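Local coordinates for uncharacterized protein (Bacteroides ovatus, PDB 4IPB), which is of unknown function but contains a PepSY-like domain of the putative beta-lactamase-inhibitor-like family, at residues A[43-48]-A[52-57]; A[71-76]-A[113-118]; A[123-128]-A[136-141]. All blocks are in the same frame, centred on the assembly; numbering follows the deposited sequence.

Contact 1 of 3, residues A[43-48]-A[52-57]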
loop_
_atom_site.group_PDB
_atom_site.type_symbol
_atom_site.label_atom_id
_atom_site.label_comp_id
_atom_site.label_asym_id
_atom_site.label_seq_id
_atom_site.Cartn_x
_atom_site.Cartn_y
_atom_site.Cartn_z
ATOM N N ASN A 43 4.575 -2.608 4.426
ATOM C CA ASN A 43 5.790 -2.268 3.667
ATOM C C ASN A 43 6.051 -0.814 3.945
ATOM O O ASN A 43 5.229 0.073 3.623
ATOM C CB ASN A 43 5.585 -2.537 2.181
ATOM C CG ASN A 43 5.545 -3.992 1.886
ATOM O OD1 ASN A 43 6.604 -4.639 1.787
ATOM N ND2 ASN A 43 4.356 -4.541 1.741
ATOM N N VAL A 44 7.207 -0.568 4.564
ATOM C CA VAL A 44 7.539 0.777 5.011
ATOM C C VAL A 44 8.802 1.195 4.274
ATOM O O VAL A 44 9.828 0.502 4.351
ATOM C CB VAL A 44 7.757 0.840 6.551
ATOM C CG1 VAL A 44 8.093 2.276 7.029
ATOM C CG2 VAL A 44 6.542 0.282 7.309
ATOM N N TRP A 45 8.728 2.344 3.619
ATOM C CA TRP A 45 9.761 2.806 2.710
ATOM C C TRP A 45 10.512 4.035 3.226
ATOM O O TRP A 45 9.919 4.903 3.871
ATOM C CB TRP A 45 9.135 3.141 1.355
ATOM C CG TRP A 45 8.591 1.980 0.647
ATOM C CD1 TRP A 45 7.335 1.380 0.774
ATOM C CD2 TRP A 45 9.224 1.318 -0.464
ATOM N NE1 TRP A 45 7.246 0.325 -0.105
ATOM C CE2 TRP A 45 8.367 0.291 -0.890
ATOM C CE3 TRP A 45 10.502 1.418 -1.048
ATOM C CZ2 TRP A 45 8.722 -0.585 -1.902
ATOM C CZ3 TRP A 45 10.830 0.608 -2.066
ATOM C CH2 TRP A 45 9.943 -0.396 -2.511
ATOM N N PHE A 46 11.811 4.089 2.934
ATOM C CA PHE A 46 12.698 5.177 3.376
ATOM C C PHE A 46 13.602 5.626 2.250
ATOM O O PHE A 46 13.876 4.844 1.331
ATOM C CB PHE A 46 13.651 4.674 4.505
ATOM C CG PHE A 46 12.923 4.136 5.699
ATOM C CD1 PHE A 46 12.406 2.872 5.731
ATOM C CD2 PHE A 46 12.674 4.973 6.771
ATOM C CE1 PHE A 46 11.662 2.427 6.847
ATOM C CE2 PHE A 46 11.969 4.527 7.889
ATOM C CZ PHE A 46 11.443 3.258 7.913
ATOM N N ASN A 47 14.050 6.876 2.318
ATOM C CA ASN A 47 15.056 7.376 1.397
ATOM C C ASN A 47 16.465 7.198 1.993
ATOM O O ASN A 47 16.639 6.702 3.124
ATOM C CB ASN A 47 14.752 8.812 0.969
ATOM C CG ASN A 47 14.982 9.820 2.068
ATOM O OD1 ASN A 47 15.670 9.557 3.071
ATOM N ND2 ASN A 47 14.355 10.974 1.913
ATOM N N VAL A 48 17.482 7.517 1.179
ATOM C CA VAL A 48 18.867 7.337 1.564
ATOM C C VAL A 48 19.313 8.198 2.753
ATOM O O VAL A 48 20.345 7.878 3.363
ATOM C CB VAL A 48 19.758 7.557 0.332
ATOM C CG1 VAL A 48 19.800 9.030 -0.009
ATOM C CG2 VAL A 48 21.153 6.974 0.529
ATOM N N TRP A 52 11.547 8.550 6.425
ATOM C CA TRP A 52 10.368 7.807 6.039
ATOM C C TRP A 52 9.652 8.523 4.883
ATOM O O TRP A 52 9.431 9.731 4.931
ATOM C CB TRP A 52 9.420 7.742 7.222
ATOM C CG TRP A 52 8.082 7.137 6.919
ATOM C CD1 TRP A 52 7.848 5.885 6.470
ATOM C CD2 TRP A 52 6.823 7.790 7.029
ATOM N NE1 TRP A 52 6.511 5.727 6.264
ATOM C CE2 TRP A 52 5.849 6.873 6.595
ATOM C CE3 TRP A 52 6.415 9.080 7.413
ATOM C CZ2 TRP A 52 4.511 7.166 6.583
ATOM C CZ3 TRP A 52 5.087 9.345 7.395
ATOM C CH2 TRP A 52 4.156 8.392 7.008
ATOM N N VAL A 53 9.349 7.758 3.845
ATOM C CA VAL A 53 8.625 8.250 2.665
ATOM C C VAL A 53 7.210 7.737 2.452
ATOM O O VAL A 53 6.417 8.443 1.834
ATOM C CB VAL A 53 9.463 8.182 1.412
ATOM C CG1 VAL A 53 10.695 9.084 1.592
ATOM C CG2 VAL A 53 9.784 6.788 0.993
HETATM N N MSE A 54 6.927 6.522 2.888
HETATM C CA MSE A 54 5.526 5.958 2.795
HETATM C C MSE A 54 5.413 4.666 3.549
HETATM O O MSE A 54 6.386 3.879 3.644
HETATM C CB MSE A 54 5.004 5.834 1.357
HETATM C CG MSE A 54 5.774 4.895 0.515
HETATM SE SE MSE A 54 4.950 4.752 -1.293
HETATM C CE MSE A 54 6.025 3.375 -1.940
ATOM N N THR A 55 4.174 4.374 3.993
ATOM C CA THR A 55 3.864 3.107 4.541
ATOM C C THR A 55 2.618 2.580 3.844
ATOM O O THR A 55 1.624 3.309 3.698
ATOM C CB THR A 55 3.570 3.252 6.040
ATOM O OG1 THR A 55 4.780 3.603 6.726
ATOM C CG2 THR A 55 3.025 1.943 6.616
ATOM N N LEU A 56 2.683 1.319 3.479
ATOM C CA LEU A 56 1.566 0.607 2.859
ATOM C C LEU A 56 1.142 -0.521 3.778
ATOM O O LEU A 56 1.961 -1.403 4.148
ATOM C CB LEU A 56 1.923 0.094 1.496
ATOM C CG LEU A 56 2.248 1.162 0.487
ATOM C CD1 LEU A 56 3.701 1.587 0.490
ATOM C CD2 LEU A 56 1.864 0.726 -0.908
ATOM N N THR A 57 -0.140 -0.515 4.179
ATOM C CA THR A 57 -0.660 -1.508 5.087
ATOM C C THR A 57 -1.732 -2.323 4.354
ATOM O O THR A 57 -2.647 -1.761 3.762
ATOM C CB THR A 57 -1.327 -0.896 6.329
ATOM O OG1 THR A 57 -0.382 -0.043 7.030
ATOM C CG2 THR A 57 -1.814 -1.944 7.300
HETATM O O HOH W 1 1.758 -3.537 2.177
#

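Contact 2 of 3, residues A[71-76]-A[113-118]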
loop_
_atom_site.group_PDB
_atom_site.type_symbol
_atom_site.label_atom_id
_atom_site.label_comp_id
_atom_site.label_asym_id
_atom_site.label_seq_id
_atom_site.Cartn_x
_atom_site.Cartn_y
_atom_site.Cartn_z
ATOM N N ASN A 71 -18.796 3.214 1.393
ATOM C CA ASN A 71 -20.014 3.661 0.758
ATOM C C ASN A 71 -19.746 4.122 -0.670
ATOM O O ASN A 71 -20.573 3.912 -1.565
ATOM C CB ASN A 71 -20.671 4.798 1.520
ATOM C CG ASN A 71 -21.253 4.358 2.851
ATOM O OD1 ASN A 71 -21.453 3.150 3.114
ATOM N ND2 ASN A 71 -21.506 5.327 3.717
ATOM N N ALA A 72 -18.603 4.766 -0.863
ATOM C CA ALA A 72 -18.188 5.209 -2.195
ATOM C C ALA A 72 -17.939 4.005 -3.065
ATOM O O ALA A 72 -18.384 3.989 -4.201
ATOM C CB ALA A 72 -16.970 6.101 -2.118
ATOM N N PHE A 73 -17.266 2.971 -2.549
ATOM C CA PHE A 73 -17.022 1.757 -3.341
ATOM C C PHE A 73 -18.318 1.074 -3.747
ATOM O O PHE A 73 -18.505 0.708 -4.919
ATOM C CB PHE A 73 -16.097 0.777 -2.584
ATOM C CG PHE A 73 -15.879 -0.517 -3.299
ATOM C CD1 PHE A 73 -15.034 -0.580 -4.389
ATOM C CD2 PHE A 73 -16.571 -1.653 -2.937
ATOM C CE1 PHE A 73 -14.841 -1.773 -5.074
ATOM C CE2 PHE A 73 -16.391 -2.862 -3.630
ATOM C CZ PHE A 73 -15.504 -2.917 -4.677
ATOM N N VAL A 74 -19.230 0.906 -2.799
ATOM C CA VAL A 74 -20.427 0.139 -3.104
ATOM C C VAL A 74 -21.405 0.946 -3.973
ATOM O O VAL A 74 -22.318 0.351 -4.525
ATOM C CB VAL A 74 -21.081 -0.506 -1.851
ATOM C CG1 VAL A 74 -20.125 -1.463 -1.163
ATOM C CG2 VAL A 74 -21.612 0.545 -0.912
ATOM N N SER A 75 -21.206 2.269 -4.127
ATOM C CA SER A 75 -22.047 3.063 -5.019
ATOM C C SER A 75 -21.371 3.363 -6.379
ATOM O O SER A 75 -21.983 3.966 -7.259
ATOM C CB SER A 75 -22.470 4.367 -4.358
ATOM O OG SER A 75 -21.351 5.195 -4.093
ATOM N N GLY A 76 -20.178 2.825 -6.588
ATOM C CA GLY A 76 -19.400 3.077 -7.803
ATOM C C GLY A 76 -19.471 1.905 -8.783
ATOM O O GLY A 76 -20.136 0.923 -8.556
ATOM N N LEU A 113 -7.959 0.502 -7.942
ATOM C CA LEU A 113 -8.833 1.648 -7.759
ATOM C C LEU A 113 -8.188 2.493 -6.689
ATOM O O LEU A 113 -7.898 1.997 -5.630
ATOM C CB LEU A 113 -10.231 1.185 -7.296
ATOM C CG LEU A 113 -10.897 0.034 -8.003
ATOM C CD1 LEU A 113 -12.244 -0.282 -7.376
ATOM C CD2 LEU A 113 -10.965 0.323 -9.467
ATOM N N PHE A 114 -7.924 3.771 -6.973
ATOM C CA PHE A 114 -7.269 4.728 -6.049
ATOM C C PHE A 114 -8.295 5.716 -5.492
ATOM O O PHE A 114 -8.779 6.620 -6.237
ATOM C CB PHE A 114 -6.186 5.479 -6.799
ATOM C CG PHE A 114 -5.048 4.582 -7.298
ATOM C CD1 PHE A 114 -5.204 3.827 -8.426
ATOM C CD2 PHE A 114 -3.800 4.628 -6.684
ATOM C CE1 PHE A 114 -4.158 3.032 -8.903
ATOM C CE2 PHE A 114 -2.756 3.870 -7.161
ATOM C CZ PHE A 114 -2.943 3.033 -8.269
ATOM N N TYR A 115 -8.633 5.528 -4.216
ATOM C CA TYR A 115 -9.610 6.329 -3.531
ATOM C C TYR A 115 -8.946 7.293 -2.534
ATOM O O TYR A 115 -8.000 6.919 -1.838
ATOM C CB TYR A 115 -10.599 5.454 -2.707
ATOM C CG TYR A 115 -11.650 4.779 -3.543
ATOM C CD1 TYR A 115 -12.824 5.421 -3.809
ATOM C CD2 TYR A 115 -11.470 3.475 -4.027
ATOM C CE1 TYR A 115 -13.814 4.826 -4.581
ATOM C CE2 TYR A 115 -12.452 2.867 -4.812
ATOM C CZ TYR A 115 -13.608 3.542 -5.065
ATOM O OH TYR A 115 -14.604 2.987 -5.840
ATOM N N THR A 116 -9.546 8.452 -2.405
ATOM C CA THR A 116 -9.176 9.365 -1.337
ATOM C C THR A 116 -9.916 8.938 -0.083
ATOM O O THR A 116 -10.965 8.240 -0.134
ATOM C CB THR A 116 -9.531 10.846 -1.647
ATOM O OG1 THR A 116 -10.942 11.043 -1.553
ATOM C CG2 THR A 116 -9.032 11.290 -3.042
ATOM N N PRO A 117 -9.456 9.404 1.076
ATOM C CA PRO A 117 -10.212 9.175 2.329
ATOM C C PRO A 117 -11.610 9.739 2.368
ATOM O O PRO A 117 -12.406 9.293 3.201
ATOM C CB PRO A 117 -9.341 9.851 3.389
ATOM C CG PRO A 117 -7.938 9.789 2.763
ATOM C CD PRO A 117 -8.201 10.110 1.330
ATOM N N GLN A 118 -11.914 10.719 1.510
ATOM C CA GLN A 118 -13.262 11.261 1.383
ATOM C C GLN A 118 -14.126 10.476 0.387
ATOM O O GLN A 118 -15.245 10.872 0.061
ATOM C CB GLN A 118 -13.192 12.723 0.963
ATOM C CG GLN A 118 -12.481 13.646 1.948
ATOM C CD GLN A 118 -10.974 13.415 2.080
ATOM O OE1 GLN A 118 -10.264 13.183 1.088
ATOM N NE2 GLN A 118 -10.482 13.435 3.320
HETATM O O HOH W 2 -16.854 1.052 -7.159
#

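Contact 3 of 3, residues A[123-128]-A[136-141]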
loop_
_atom_site.group_PDB
_atom_site.type_symbol
_atom_site.label_atom_id
_atom_site.label_comp_id
_atom_site.label_asym_id
_atom_site.label_seq_id
_atom_site.Cartn_x
_atom_site.Cartn_y
_atom_site.Cartn_z
ATOM N N LYS A 123 -8.612 7.691 -9.839
ATOM C CA LYS A 123 -8.091 7.006 -11.018
ATOM C C LYS A 123 -8.115 5.504 -10.796
ATOM O O LYS A 123 -8.274 5.057 -9.676
ATOM C CB LYS A 123 -6.658 7.451 -11.302
ATOM C CG LYS A 123 -5.670 7.049 -10.237
ATOM C CD LYS A 123 -4.275 7.538 -10.557
ATOM C CE LYS A 123 -3.288 7.078 -9.491
ATOM N NZ LYS A 123 -1.942 7.510 -9.916
ATOM N N THR A 124 -8.025 4.774 -11.916
ATOM C CA THR A 124 -7.874 3.327 -11.900
ATOM C C THR A 124 -6.788 2.956 -12.909
ATOM O O THR A 124 -6.462 3.723 -13.827
ATOM C CB THR A 124 -9.133 2.570 -12.254
ATOM O OG1 THR A 124 -9.370 2.695 -13.645
ATOM C CG2 THR A 124 -10.356 3.075 -11.480
ATOM N N ARG A 125 -6.238 1.762 -12.716
ATOM C CA ARG A 125 -5.190 1.260 -13.558
ATOM C C ARG A 125 -5.409 -0.224 -13.770
ATOM O O ARG A 125 -5.627 -0.930 -12.817
ATOM C CB ARG A 125 -3.847 1.438 -12.794
ATOM C CG ARG A 125 -2.647 1.034 -13.553
ATOM C CD ARG A 125 -1.380 1.549 -12.875
ATOM N NE ARG A 125 -1.056 0.927 -11.571
ATOM C CZ ARG A 125 0.131 1.091 -10.997
ATOM N NH1 ARG A 125 1.025 1.855 -11.610
ATOM N NH2 ARG A 125 0.433 0.499 -9.855
ATOM N N ASN A 126 -5.265 -0.692 -15.003
ATOM C CA ASN A 126 -5.287 -2.125 -15.339
ATOM C C ASN A 126 -3.963 -2.724 -14.871
ATOM O O ASN A 126 -2.882 -2.243 -15.284
ATOM C CB ASN A 126 -5.454 -2.282 -16.843
ATOM C CG ASN A 126 -5.701 -3.710 -17.254
ATOM O OD1 ASN A 126 -5.095 -4.610 -16.720
ATOM N ND2 ASN A 126 -6.567 -3.908 -18.213
ATOM N N VAL A 127 -4.036 -3.759 -14.021
ATOM C CA VAL A 127 -2.823 -4.357 -13.504
ATOM C C VAL A 127 -2.809 -5.839 -13.796
ATOM O O VAL A 127 -2.133 -6.588 -13.094
ATOM C CB VAL A 127 -2.587 -4.096 -12.008
ATOM C CG1 VAL A 127 -2.372 -2.626 -11.779
ATOM C CG2 VAL A 127 -3.778 -4.551 -11.191
ATOM N N SER A 128 -3.555 -6.242 -14.825
ATOM C CA SER A 128 -3.724 -7.633 -15.189
ATOM C C SER A 128 -2.341 -8.248 -15.485
ATOM O O SER A 128 -2.056 -9.374 -15.062
ATOM C CB SER A 128 -4.623 -7.755 -16.426
ATOM O OG SER A 128 -5.928 -7.230 -16.203
ATOM N N PRO A 136 7.648 2.635 -5.385
ATOM C CA PRO A 136 7.969 4.034 -5.655
ATOM C C PRO A 136 7.462 4.524 -7.014
ATOM O O PRO A 136 6.956 5.654 -7.106
ATOM C CB PRO A 136 9.490 4.030 -5.611
ATOM C CG PRO A 136 9.753 3.071 -4.509
ATOM C CD PRO A 136 8.802 1.947 -4.775
ATOM N N SER A 137 7.560 3.694 -8.034
ATOM C CA SER A 137 7.125 4.158 -9.372
ATOM C C SER A 137 5.637 4.467 -9.422
ATOM O O SER A 137 5.187 5.285 -10.260
ATOM C CB SER A 137 7.532 3.176 -10.458
ATOM O OG SER A 137 6.759 2.003 -10.446
ATOM N N THR A 138 4.854 3.857 -8.537
ATOM C CA THR A 138 3.411 4.140 -8.496
ATOM C C THR A 138 3.066 5.403 -7.729
ATOM O O THR A 138 2.108 6.111 -8.070
ATOM C CB THR A 138 2.694 2.909 -7.918
ATOM O OG1 THR A 138 2.874 1.792 -8.815
ATOM C CG2 THR A 138 1.228 3.131 -7.675
ATOM N N PHE A 139 3.812 5.698 -6.654
ATOM C CA PHE A 139 3.468 6.795 -5.748
ATOM C C PHE A 139 4.448 7.954 -5.642
ATOM O O PHE A 139 4.026 9.060 -5.325
ATOM C CB PHE A 139 3.284 6.211 -4.339
ATOM C CG PHE A 139 2.193 5.204 -4.250
ATOM C CD1 PHE A 139 0.845 5.590 -4.361
ATOM C CD2 PHE A 139 2.470 3.878 -4.111
ATOM C CE1 PHE A 139 -0.157 4.616 -4.250
ATOM C CE2 PHE A 139 1.483 2.917 -4.068
ATOM C CZ PHE A 139 0.154 3.299 -4.111
ATOM N N LEU A 140 5.741 7.710 -5.877
ATOM C CA LEU A 140 6.786 8.689 -5.525
ATOM C C LEU A 140 7.489 9.336 -6.726
ATOM O O LEU A 140 8.364 10.185 -6.548
ATOM C CB LEU A 140 7.846 8.055 -4.662
ATOM C CG LEU A 140 7.348 7.465 -3.346
ATOM C CD1 LEU A 140 8.494 6.765 -2.652
ATOM C CD2 LEU A 140 6.721 8.518 -2.454
ATOM N N ALA A 141 7.132 8.923 -7.929
ATOM C CA ALA A 141 7.731 9.506 -9.145
ATOM C C ALA A 141 6.743 10.484 -9.797
ATOM O O ALA A 141 6.659 11.648 -9.398
ATOM C CB ALA A 141 8.130 8.395 -10.114
HETATM O O HOH W 3 -0.488 7.167 -7.521
HETATM O O HOH W 4 4.129 1.729 -11.772
#

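Contact 1 of 3, residues A[43-48]-A[52-57]
The indole of Trp45 carries the terminal methyl of Met54, a selenomethionine here, over one face: CE stands 3.7 Å from the centroid of the five-membered ring, 12° off its normal, a CH-pi contact, while SE lies farther off and oblique. In the plane of the same indole, at its edge, is Met54 O. The CG of Met54 sits between backbone N and carbonyl carbon (chi1 63°), and from there the extended chain runs alongside Trp45, which suits an unbranched, pliable residue. Leu56 CD1 also reaches Trp45 CD1, at 3.7 Å. On the other side of the sheet Trp52 turns its edge toward the face of Phe46 in a T-shaped pair, planes at 65°; Val44 CG1 packs 3.7 Å from Trp52 CD1. Over one face of the Trp52 indole, off toward its rim, lies the backbone N of Met54. The indole N-H of Trp52 is spent on Thr55 OG1 (2.8 Å), a bent bond that ties the ring to its own strand.

Between these two layers of side chains the strands run antiparallel, with Asn43 and Leu56 exchanging both backbone bonds. Trp45 N binds Met54 O, yet Trp45 O accepts from Val53 N at 2.9 Å: Val53 and Met54 both face Trp45, a classic beta bulge. This hairpin lies between strands 30-37 and 82-90; helix 6-15 covers Phe46 and Trp52, and helix 136-139 covers Trp45, Met54 and Leu56.

Contact 2 of 3, residues A[71-76]-A[113-118]
Phe73 meets Leu113 through the rim of its ring: Leu113 CD1 lies in the ring plane, 3.8 Å from Phe73 CE1, and the two side chains cross at about a right angle. Tyr115 approaches the same helical residue with the end of its ring, its OH resting 3.7 Å from Phe73 CA and a little farther from Phe73 CD1. One residue earlier, Ala72 CB touches Tyr115 CE1 at 4.2 Å; a side chain no larger than a methyl lets the tyrosine ring come close to the helix flank.

No direct hydrogen bond joins the two segments. The polar link is a water that donates to Phe73 O at 2.8 Å and lies 3.2 Å from Tyr115 OH, hydrogen-bonded to both. Tyrosine suits this place because its ring packs against apolar neighbours while its hydroxyl reaches the water at the helix backbone.

Two torsions set up the meeting. Phe73 has CG opposite its own backbone N (chi1 176°), which carries the ring out from the helix to Leu113. On the strand, Tyr115 has CG opposite its carbonyl carbon (chi1 -77°), and its ring extends toward residues 72 and 73. Leu113 and Tyr115, two apart on the strand, both start toward the helix, as the alternation of a beta strand allows.

Farther out, Ile100 of strand 97-104 touches both Phe73 and Tyr115, and Leu121 of strand 121-126 touches Leu113 and Tyr115. Helix 67-75 thus packs on one face of the sheet, whereas Phe114 projects to the other, where helix 136-139 lies.

Contact 3 of 3, residues A[123-128]-A[136-141]
Thr138 OG1 accepts a hydrogen bond from Arg125 NH2 at 3.0 Å, with an N-H...O angle of 153°. The hydroxyl lies at the edge of the guanidinium, only 14° out of its plane, where the N-H groups of an arginine lie, so the bond is only moderately bent. Thr138 OG1 also has a weak bond to Ile133 O, in the loop before the helix. The methyl of Thr138 contributes separately: CG2 approaches Arg125 NH2 to 3.5 Å, and it also sits 3.6 Å above the plane of the Phe139 ring, over its centre. Threonine therefore suits the place by offering an oxygen to the arginine and a methyl to the aromatic ring.

Arg125 leaves the strand with CG opposite its backbone N, runs extended, then bends at chi3 (68°) to bring its flat end to the helix. Its NH2 is shared, since Gln112 OE1 on the adjoining strand 107-115 takes a second hydrogen bond from it; two acceptors on one nitrogen limit how far the guanidinium can swing. The other terminal nitrogen, NH1, gives a bond to a water 3.1 Å away that also hydrogen-bonds to Ser137 OG.

A second water bridge lies alongside. Lys123 NZ donates to a water at 2.8 Å, and that water donates to Thr138 O. The lysine chain is fully extended beyond CG, a length needed to span from the strand toward the helix, and its charge also forms a cation-pi contact with Phe114.

Beyond the arginine, Asn126 OD1 accepts from Ser128 N at 2.9 Å and from Ser128 OG, an Asx turn that shapes the chain as it leaves the edge strand. Together the direct bond and the two water bridges tie a short C-terminal helix, whose Phe139 packs on the face of the antiparallel sheet, to the sheet's edge strand within this chain.

Overall arrangement
The three contacts follow one another along the chain and all involve the same antiparallel sheet, with contacts 1 and 2 on opposite sides of the chain's centre, their centres about 24 Å apart. Contact 3 touches both. Its helix meets contact 1 where Trp45 CH2 lies 3.5 Å from Pro136 CD and Met54 SE packs on Phe139, and meets contact 2 where Phe114 packs on Phe139 and Thr138. Strands 107-115 and 121-126 are also neighbours, which brings Leu113 against Thr124. Helix 136-139 thus spans between the hairpin and the last strands. No active site is known; a glycerol, probably from crystallisation, hydrogen-bonds Thr55 in contact 1.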